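Local coordinates for SusD superfamily protein (Bacteroides vulgatus, PDB 3MYV), which probably binds polysaccharide at the bacterial outer membrane as a SusD-type glycan-capture protein, at residues 36-49 / 55-67. Sequence-based numbering, arbitrary orientation.
Sequences AMFAYGDMKGDDMQ and GVCNTCYMFNHRP
Ala39 and Cys60 meet at the apolar centre, where helix 36-43 and helix 56-61, ending in a Schellman motif, pack with axes 8.6 Å apart and crossing at -37° inside the SusD-family fold. Ala39 CB lies 4.0 Å from Val56 CG1. Met43, a selenomethionine, bends at chi2 (-71°) and lays its chain along Cys57, bringing CE to 3.8 Å from Cys57 SG; Trp265 adjoins both residues. Cys60 directs its CB toward helix 36-43, and SG lies 3.9 Å from Tyr40 CA, oblique to the Tyr40 ring. Tyr61 receives Met43 O at its ring edge, 3.5 Å from CD1, while Gln49 CB touches CE1; the Tyr61 hydroxyl is hydrogen-bonded to His415 and Leu416. At the polar edge Lys44 runs out extended, its CE over one face of the Tyr40 ring, then turns at chi4 (-69°) to set NZ over one face of Phe63, a cation-pi contact 3.3 Å from the centroid. Cys60 O accepts two hydrogen bonds, from N of Phe63, the positive-phi C-prime residue, and from Lys44 NZ at 3.1 Å, the latter in the carbonyl plane on a lone pair. Cut back to an alanine, Lys44 loses its ammonium; His65 NE2 and the Phe63 face would probably lack their mate, and Cys60 O one of these two donors. His65 ND1 bonds to Leu70 O, while NE2 accepts a hydrogen bond from Lys44 NZ, nearly in the ring plane at 2.9 Å.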
loop_
_atom_site.group_PDB
_atom_site.type_symbol
_atom_site.label_atom_id
_atom_site.label_comp_id
_atom_site.label_asym_id
_atom_site.label_seq_id
_atom_site.Cartn_x
_atom_site.Cartn_y
_atom_site.Cartn_z
ATOM N N ALA A 36 9.839 -3.397 0.706
ATOM C CA ALA A 36 9.274 -4.275 1.760
ATOM C C ALA A 36 7.750 -4.246 1.871
ATOM O O ALA A 36 7.142 -5.286 2.097
ATOM C CB ALA A 36 9.906 -4.015 3.134
HETATM N N MSE A 37 7.143 -3.069 1.743
HETATM C CA MSE A 37 5.665 -2.951 1.904
HETATM C C MSE A 37 4.939 -3.819 0.856
HETATM O O MSE A 37 3.910 -4.439 1.145
HETATM C CB MSE A 37 5.194 -1.499 1.761
HETATM C CG MSE A 37 4.785 -0.744 2.985
HETATM SE SE MSE A 37 3.884 -1.598 4.443
HETATM C CE MSE A 37 2.823 -2.944 3.633
ATOM N N PHE A 38 5.515 -3.900 -0.325
ATOM C CA PHE A 38 4.923 -4.607 -1.440
ATOM C C PHE A 38 5.152 -6.076 -1.288
ATOM O O PHE A 38 4.248 -6.859 -1.525
ATOM C CB PHE A 38 5.461 -4.061 -2.759
ATOM C CG PHE A 38 5.226 -2.582 -2.912
ATOM C CD1 PHE A 38 3.952 -2.099 -3.154
ATOM C CD2 PHE A 38 6.255 -1.684 -2.777
ATOM C CE1 PHE A 38 3.720 -0.748 -3.251
ATOM C CE2 PHE A 38 6.038 -0.329 -2.879
ATOM C CZ PHE A 38 4.779 0.146 -3.117
ATOM N N ALA A 39 6.354 -6.459 -0.864
ATOM C CA ALA A 39 6.625 -7.861 -0.551
ATOM C C ALA A 39 5.599 -8.360 0.446
ATOM O O ALA A 39 5.065 -9.462 0.335
ATOM C CB ALA A 39 8.032 -8.016 -0.009
ATOM N N TYR A 40 5.324 -7.526 1.431
ATOM C CA TYR A 40 4.445 -7.895 2.531
ATOM C C TYR A 40 3.010 -8.092 2.033
ATOM O O TYR A 40 2.404 -9.149 2.234
ATOM C CB TYR A 40 4.511 -6.803 3.607
ATOM C CG TYR A 40 3.895 -7.190 4.928
ATOM C CD1 TYR A 40 2.530 -7.085 5.133
ATOM C CD2 TYR A 40 4.690 -7.674 5.969
ATOM C CE1 TYR A 40 1.946 -7.448 6.359
ATOM C CE2 TYR A 40 4.117 -8.048 7.185
ATOM C CZ TYR A 40 2.743 -7.929 7.367
ATOM O OH TYR A 40 2.195 -8.311 8.572
ATOM N N GLY A 41 2.501 -7.095 1.327
ATOM C CA GLY A 41 1.137 -7.137 0.795
ATOM C C GLY A 41 0.844 -8.177 -0.286
ATOM O O GLY A 41 -0.273 -8.669 -0.384
ATOM N N ASP A 42 1.825 -8.472 -1.136
ATOM C CA ASP A 42 1.638 -9.420 -2.234
ATOM C C ASP A 42 2.035 -10.846 -1.866
ATOM O O ASP A 42 1.314 -11.798 -2.180
ATOM C CB ASP A 42 2.439 -8.973 -3.453
ATOM C CG ASP A 42 1.798 -7.786 -4.164
ATOM O OD1 ASP A 42 0.740 -8.002 -4.757
ATOM O OD2 ASP A 42 2.366 -6.670 -4.137
HETATM N N MSE A 43 3.190 -11.018 -1.206
HETATM C CA MSE A 43 3.701 -12.360 -0.965
HETATM C C MSE A 43 2.859 -13.134 0.043
HETATM O O MSE A 43 2.880 -14.361 0.045
HETATM C CB MSE A 43 5.168 -12.337 -0.530
HETATM C CG MSE A 43 6.100 -11.781 -1.652
HETATM SE SE MSE A 43 6.280 -13.003 -3.144
HETATM C CE MSE A 43 6.632 -11.685 -4.485
ATOM N N LYS A 44 2.102 -12.417 0.864
ATOM C CA LYS A 44 1.213 -13.019 1.863
ATOM C C LYS A 44 -0.195 -13.344 1.346
ATOM O O LYS A 44 -1.015 -13.981 2.045
ATOM C CB LYS A 44 1.156 -12.096 3.101
ATOM C CG LYS A 44 2.492 -11.968 3.789
ATOM C CD LYS A 44 2.505 -11.067 5.023
ATOM C CE LYS A 44 3.819 -11.223 5.804
ATOM N NZ LYS A 44 3.892 -12.564 6.440
ATOM N N GLY A 45 -0.492 -12.877 0.143
ATOM C CA GLY A 45 -1.738 -13.215 -0.531
ATOM C C GLY A 45 -1.683 -14.547 -1.285
ATOM O O GLY A 45 -0.824 -15.403 -1.024
ATOM N N ASP A 46 -2.610 -14.700 -2.226
ATOM C CA ASP A 46 -2.702 -15.908 -3.058
ATOM C C ASP A 46 -2.261 -15.702 -4.505
ATOM O O ASP A 46 -2.287 -16.653 -5.322
ATOM C CB ASP A 46 -4.144 -16.447 -3.015
ATOM C CG ASP A 46 -5.154 -15.447 -3.526
ATOM O OD1 ASP A 46 -4.780 -14.283 -3.735
ATOM O OD2 ASP A 46 -6.319 -15.831 -3.711
ATOM N N ASP A 47 -1.859 -14.474 -4.845
ATOM C CA ASP A 47 -1.570 -14.124 -6.255
ATOM C C ASP A 47 -0.102 -13.998 -6.622
ATOM O O ASP A 47 0.245 -14.034 -7.816
ATOM C CB ASP A 47 -2.264 -12.817 -6.632
ATOM C CG ASP A 47 -3.782 -12.967 -6.727
ATOM O OD1 ASP A 47 -4.236 -14.060 -7.142
ATOM O OD2 ASP A 47 -4.492 -11.984 -6.398
HETATM N N MSE A 48 0.751 -13.852 -5.611
HETATM C CA MSE A 48 2.201 -13.883 -5.795
HETATM C C MSE A 48 2.835 -14.782 -4.767
HETATM O O MSE A 48 2.287 -14.964 -3.681
HETATM C CB MSE A 48 2.802 -12.489 -5.668
HETATM C CG MSE A 48 2.273 -11.490 -6.683
HETATM SE SE MSE A 48 3.414 -9.959 -7.020
HETATM C CE MSE A 48 4.705 -10.791 -8.175
ATOM N N GLN A 49 3.974 -15.364 -5.141
ATOM C CA GLN A 49 4.709 -16.230 -4.251
ATOM C C GLN A 49 6.202 -16.016 -4.419
ATOM O O GLN A 49 6.679 -15.477 -5.434
ATOM C CB GLN A 49 4.330 -17.698 -4.517
ATOM C CG GLN A 49 4.773 -18.196 -5.895
ATOM C CD GLN A 49 4.724 -19.692 -6.005
ATOM O OE1 GLN A 49 3.676 -20.275 -6.268
ATOM N NE2 GLN A 49 5.870 -20.318 -5.829
ATOM N N GLY A 55 15.501 -13.881 1.128
ATOM C CA GLY A 55 15.207 -12.483 1.302
ATOM C C GLY A 55 13.783 -12.187 1.738
ATOM O O GLY A 55 13.033 -13.075 2.176
ATOM N N VAL A 56 13.410 -10.925 1.604
ATOM C CA VAL A 56 12.145 -10.426 2.185
ATOM C C VAL A 56 10.908 -11.017 1.514
ATOM O O VAL A 56 9.898 -11.276 2.184
ATOM C CB VAL A 56 12.075 -8.865 2.207
ATOM C CG1 VAL A 56 11.949 -8.301 0.806
ATOM C CG2 VAL A 56 10.925 -8.385 3.101
ATOM N N CYS A 57 10.961 -11.272 0.215
ATOM C CA CYS A 57 9.840 -11.944 -0.448
ATOM C C CYS A 57 9.624 -13.326 0.185
ATOM O O CYS A 57 8.492 -13.724 0.462
ATOM C CB CYS A 57 10.073 -12.078 -1.960
ATOM S SG CYS A 57 9.870 -10.497 -2.872
ATOM N N ASN A 58 10.721 -14.039 0.415
ATOM C CA ASN A 58 10.664 -15.401 0.917
ATOM C C ASN A 58 10.120 -15.475 2.367
ATOM O O ASN A 58 9.202 -16.236 2.642
ATOM C CB ASN A 58 12.024 -16.053 0.785
ATOM C CG ASN A 58 11.995 -17.515 1.142
ATOM O OD1 ASN A 58 12.104 -17.868 2.295
ATOM N ND2 ASN A 58 11.845 -18.360 0.153
ATOM N N THR A 59 10.678 -14.657 3.257
ATOM C CA THR A 59 10.281 -14.654 4.659
ATOM C C THR A 59 8.840 -14.145 4.782
ATOM O O THR A 59 8.079 -14.706 5.530
ATOM C CB THR A 59 11.270 -13.852 5.526
ATOM O OG1 THR A 59 11.329 -12.479 5.092
ATOM C CG2 THR A 59 12.708 -14.512 5.464
ATOM N N CYS A 60 8.444 -13.135 3.999
ATOM C CA CYS A 60 7.008 -12.749 3.991
ATOM C C CYS A 60 6.102 -13.892 3.505
ATOM O O CYS A 60 5.095 -14.233 4.142
ATOM C CB CYS A 60 6.772 -11.482 3.162
ATOM S SG CYS A 60 7.422 -9.975 3.949
ATOM N N TYR A 61 6.462 -14.500 2.386
ATOM C CA TYR A 61 5.668 -15.609 1.845
ATOM C C TYR A 61 5.522 -16.749 2.845
ATOM O O TYR A 61 4.444 -17.330 3.003
ATOM C CB TYR A 61 6.351 -16.096 0.574
ATOM C CG TYR A 61 5.796 -17.345 -0.031
ATOM C CD1 TYR A 61 4.582 -17.325 -0.701
ATOM C CD2 TYR A 61 6.536 -18.517 -0.045
ATOM C CE1 TYR A 61 4.077 -18.498 -1.309
ATOM C CE2 TYR A 61 6.056 -19.674 -0.650
ATOM C CZ TYR A 61 4.830 -19.654 -1.285
ATOM O OH TYR A 61 4.369 -20.803 -1.859
HETATM N N MSE A 62 6.628 -17.065 3.512
HETATM C CA MSE A 62 6.677 -18.173 4.464
HETATM C C MSE A 62 6.240 -17.768 5.881
HETATM O O MSE A 62 6.312 -18.583 6.805
HETATM C CB MSE A 62 8.093 -18.744 4.492
HETATM C CG MSE A 62 8.556 -19.348 3.168
HETATM SE SE MSE A 62 7.501 -20.845 2.571
HETATM C CE MSE A 62 7.922 -22.188 3.957
ATOM N N PHE A 63 5.767 -16.532 6.063
ATOM C CA PHE A 63 5.460 -16.004 7.422
ATOM C C PHE A 63 6.563 -16.351 8.437
ATOM O O PHE A 63 6.293 -16.663 9.583
ATOM C CB PHE A 63 4.073 -16.441 7.921
ATOM C CG PHE A 63 2.930 -15.807 7.149
ATOM C CD1 PHE A 63 2.683 -16.169 5.821
ATOM C CD2 PHE A 63 2.114 -14.835 7.742
ATOM C CE1 PHE A 63 1.637 -15.549 5.071
ATOM C CE2 PHE A 63 1.048 -14.223 7.023
ATOM C CZ PHE A 63 0.816 -14.574 5.682
ATOM N N ASN A 64 7.814 -16.237 7.989
ATOM C CA ASN A 64 8.976 -16.550 8.815
ATOM C C ASN A 64 9.426 -15.256 9.501
ATOM O O ASN A 64 10.260 -14.528 8.970
ATOM C CB ASN A 64 10.103 -17.126 7.943
ATOM C CG ASN A 64 11.369 -17.383 8.724
ATOM O OD1 ASN A 64 11.370 -17.308 9.945
ATOM N ND2 ASN A 64 12.464 -17.645 8.023
ATOM N N HIS A 65 8.812 -14.972 10.645
ATOM C CA HIS A 65 9.055 -13.741 11.400
ATOM C C HIS A 65 9.214 -14.082 12.879
ATOM O O HIS A 65 8.458 -14.886 13.419
ATOM C CB HIS A 65 7.881 -12.774 11.276
ATOM C CG HIS A 65 7.420 -12.558 9.881
ATOM N ND1 HIS A 65 8.176 -11.878 8.955
ATOM C CD2 HIS A 65 6.259 -12.885 9.261
ATOM C CE1 HIS A 65 7.521 -11.838 7.806
ATOM N NE2 HIS A 65 6.355 -12.441 7.965
ATOM N N ARG A 66 10.159 -13.435 13.544
ATOM C CA ARG A 66 10.272 -13.608 14.994
ATOM C C ARG A 66 10.741 -12.342 15.709
ATOM O O ARG A 66 11.279 -11.428 15.081
ATOM C CB ARG A 66 11.165 -14.795 15.312
ATOM C CG ARG A 66 12.519 -14.712 14.717
ATOM C CD ARG A 66 13.294 -16.016 14.921
ATOM N NE ARG A 66 14.711 -15.719 15.074
ATOM C CZ ARG A 66 15.589 -15.619 14.078
ATOM N NH1 ARG A 66 15.222 -15.827 12.811
ATOM N NH2 ARG A 66 16.853 -15.325 14.352
ATOM N N PRO A 67 10.473 -12.255 17.022
ATOM C CA PRO A 67 10.768 -11.008 17.722
ATOM C C PRO A 67 12.227 -10.527 17.603
ATOM O O PRO A 67 12.455 -9.324 17.506
ATOM C CB PRO A 67 10.398 -11.347 19.174
ATOM C CG PRO A 67 9.335 -12.337 19.035
ATOM C CD PRO A 67 9.713 -13.179 17.869
#